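Stk_08120 (Sulfolobus tokodaii str. 7, PDB 2EJX) probably serves as a fatty acid carrier, as a member of a thermoacidophile-specific family in the Bet v 1-like clan. Local coordinates at residues E8-T13 / R89-N94. Numbering follows the deposited sequence.
Sequences EKEIKT and RKKDNN
Glu10 and Lys91 meet through long side chains: Glu10 CG lies anti to the backbone N (chi1 176°) with the chain extended beyond it, while Lys91 bends at chi3 (-61°). The two cross at about a right angle, and Lys91 NZ reaches Glu10 OE2 at 2.5 Å, on the anti lone pair, in a salt bridge. Two long, flexible, oppositely charged residues suit this exposed place, since the bridge must span the 9.2 Å between Glu10 CA and Lys91 CA. Between them runs strand 95-102: in the antiparallel sheet of this Bet v 1-like fold, strands 7-12 and 82-92 are its two neighbours, so the ion pair passes over the intervening strand, where Glu10 also touches Thr95 and Gln97. Past the strand ends the backbones meet directly. Thr13 N donates to Asn94 O at 2.9 Å, from above the carbonyl plane, and Lys12 CA adds a CA-H...O contact to that oxygen at 3.3 Å. The turn that delivers Asn94 is an Asx turn, for which aspartate's short carboxylate is well fitted: Asp92 OD1 accepts from Asn94 N at 2.9 Å. Beta-branched Thr13 suits the extended backbone; Thr13 is buried, and its hydroxyl is hydrogen-bonded to Asp127 of helix 105-137 and to Gln15 N.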
loop_
_atom_site.group_PDB
_atom_site.type_symbol
_atom_site.label_atom_id
_atom_site.label_comp_id
_atom_site.label_asym_id
_atom_site.label_seq_id
_atom_site.Cartn_x
_atom_site.Cartn_y
_atom_site.Cartn_z
ATOM N N GLU A 8 -5.996 -0.844 9.711
ATOM C CA GLU A 8 -6.774 -0.376 8.566
ATOM C C GLU A 8 -7.098 1.100 8.592
ATOM O O GLU A 8 -6.886 1.770 9.592
ATOM C CB GLU A 8 -8.055 -1.183 8.417
ATOM C CG GLU A 8 -8.971 -1.163 9.570
ATOM C CD GLU A 8 -10.007 -2.256 9.420
ATOM O OE1 GLU A 8 -10.718 -2.280 8.380
ATOM O OE2 GLU A 8 -10.094 -3.108 10.330
ATOM N N LYS A 9 -7.655 1.581 7.487
ATOM C CA LYS A 9 -7.907 2.997 7.316
ATOM C C LYS A 9 -8.923 3.151 6.212
ATOM O O LYS A 9 -8.764 2.577 5.149
ATOM C CB LYS A 9 -6.586 3.726 6.924
ATOM C CG LYS A 9 -6.754 5.283 6.812
ATOM C CD LYS A 9 -6.681 5.896 8.224
ATOM C CE LYS A 9 -7.071 7.373 8.226
ATOM N NZ LYS A 9 -7.071 7.810 9.666
ATOM N N GLU A 10 -9.949 3.975 6.452
ATOM C CA GLU A 10 -10.907 4.343 5.447
ATOM C C GLU A 10 -10.372 5.590 4.810
ATOM O O GLU A 10 -9.831 6.446 5.521
ATOM C CB GLU A 10 -12.254 4.666 6.117
ATOM C CG GLU A 10 -13.287 5.159 5.152
ATOM C CD GLU A 10 -14.647 5.305 5.787
ATOM O OE1 GLU A 10 -14.947 6.407 6.258
ATOM O OE2 GLU A 10 -15.399 4.305 5.822
ATOM N N ILE A 11 -10.470 5.662 3.480
ATOM C CA ILE A 11 -10.087 6.850 2.738
ATOM C C ILE A 11 -11.265 7.308 1.917
ATOM O O ILE A 11 -11.866 6.515 1.166
ATOM C CB ILE A 11 -8.892 6.547 1.813
ATOM C CG1 ILE A 11 -7.681 6.112 2.658
ATOM C CG2 ILE A 11 -8.547 7.796 0.874
ATOM C CD1 ILE A 11 -6.361 6.054 1.915
ATOM N N LYS A 12 -11.547 8.611 2.010
ATOM C CA LYS A 12 -12.566 9.283 1.232
ATOM C C LYS A 12 -11.904 10.042 0.080
ATOM O O LYS A 12 -10.888 10.718 0.282
ATOM C CB LYS A 12 -13.328 10.258 2.135
ATOM C CG LYS A 12 -14.109 9.553 3.262
ATOM C CD LYS A 12 -15.546 9.291 2.741
ATOM C CE LYS A 12 -16.382 8.436 3.666
ATOM N NZ LYS A 12 -17.607 7.925 2.923
ATOM N N THR A 13 -12.479 9.944 -1.113
ATOM C CA THR A 13 -11.902 10.596 -2.289
ATOM C C THR A 13 -12.965 11.173 -3.215
ATOM O O THR A 13 -14.042 10.609 -3.375
ATOM C CB THR A 13 -10.980 9.613 -3.097
ATOM O OG1 THR A 13 -10.467 10.244 -4.281
ATOM C CG2 THR A 13 -11.756 8.376 -3.539
ATOM N N ARG A 89 -9.897 -2.102 -0.847
ATOM C CA ARG A 89 -11.258 -2.477 -1.225
ATOM C C ARG A 89 -12.089 -1.229 -1.492
ATOM O O ARG A 89 -12.120 -0.338 -0.666
ATOM C CB ARG A 89 -11.938 -3.320 -0.147
ATOM C CG ARG A 89 -11.178 -4.598 0.242
ATOM C CD ARG A 89 -11.906 -5.315 1.403
ATOM N NE ARG A 89 -11.241 -6.587 1.737
ATOM C CZ ARG A 89 -11.130 -7.093 2.966
ATOM N NH1 ARG A 89 -11.671 -6.473 4.014
ATOM N NH2 ARG A 89 -10.496 -8.247 3.136
ATOM N N LYS A 90 -12.711 -1.166 -2.671
ATOM C CA LYS A 90 -13.661 -0.130 -2.950
ATOM C C LYS A 90 -14.925 -0.404 -2.127
ATOM O O LYS A 90 -15.474 -1.501 -2.182
ATOM C CB LYS A 90 -13.964 -0.072 -4.462
ATOM C CG LYS A 90 -15.177 0.805 -4.806
ATOM C CD LYS A 90 -15.268 1.054 -6.265
ATOM C CE LYS A 90 -16.589 1.686 -6.621
ATOM N NZ LYS A 90 -16.835 1.661 -8.096
ATOM N N LYS A 91 -15.395 0.599 -1.387
ATOM C CA LYS A 91 -16.610 0.471 -0.583
ATOM C C LYS A 91 -17.802 1.128 -1.259
ATOM O O LYS A 91 -18.925 0.608 -1.165
ATOM C CB LYS A 91 -16.385 1.013 0.826
ATOM C CG LYS A 91 -15.253 0.351 1.554
ATOM C CD LYS A 91 -15.401 0.427 3.075
ATOM C CE LYS A 91 -15.435 1.845 3.566
ATOM N NZ LYS A 91 -15.178 1.925 5.026
ATOM N N ASP A 92 -17.587 2.285 -1.901
ATOM C CA ASP A 92 -18.613 2.920 -2.744
ATOM C C ASP A 92 -17.886 3.857 -3.665
ATOM O O ASP A 92 -16.650 3.758 -3.759
ATOM C CB ASP A 92 -19.680 3.685 -1.927
ATOM C CG ASP A 92 -19.073 4.680 -0.930
ATOM O OD1 ASP A 92 -18.111 5.442 -1.261
ATOM O OD2 ASP A 92 -19.568 4.683 0.208
ATOM N N ASN A 93 -18.628 4.777 -4.300
ATOM C CA ASN A 93 -18.050 5.665 -5.326
ATOM C C ASN A 93 -17.041 6.691 -4.789
ATOM O O ASN A 93 -16.301 7.318 -5.569
ATOM C CB ASN A 93 -19.169 6.416 -6.097
ATOM C CG ASN A 93 -18.596 7.432 -7.114
ATOM O OD1 ASN A 93 -18.648 8.660 -6.903
ATOM N ND2 ASN A 93 -18.008 6.920 -8.194
ATOM N N ASN A 94 -17.012 6.884 -3.473
ATOM C CA ASN A 94 -16.128 7.912 -2.902
ATOM C C ASN A 94 -15.297 7.426 -1.736
ATOM O O ASN A 94 -14.780 8.239 -1.008
ATOM C CB ASN A 94 -16.922 9.152 -2.418
ATOM C CG ASN A 94 -17.609 9.892 -3.547
ATOM O OD1 ASN A 94 -16.978 10.672 -4.281
ATOM N ND2 ASN A 94 -18.926 9.695 -3.665
#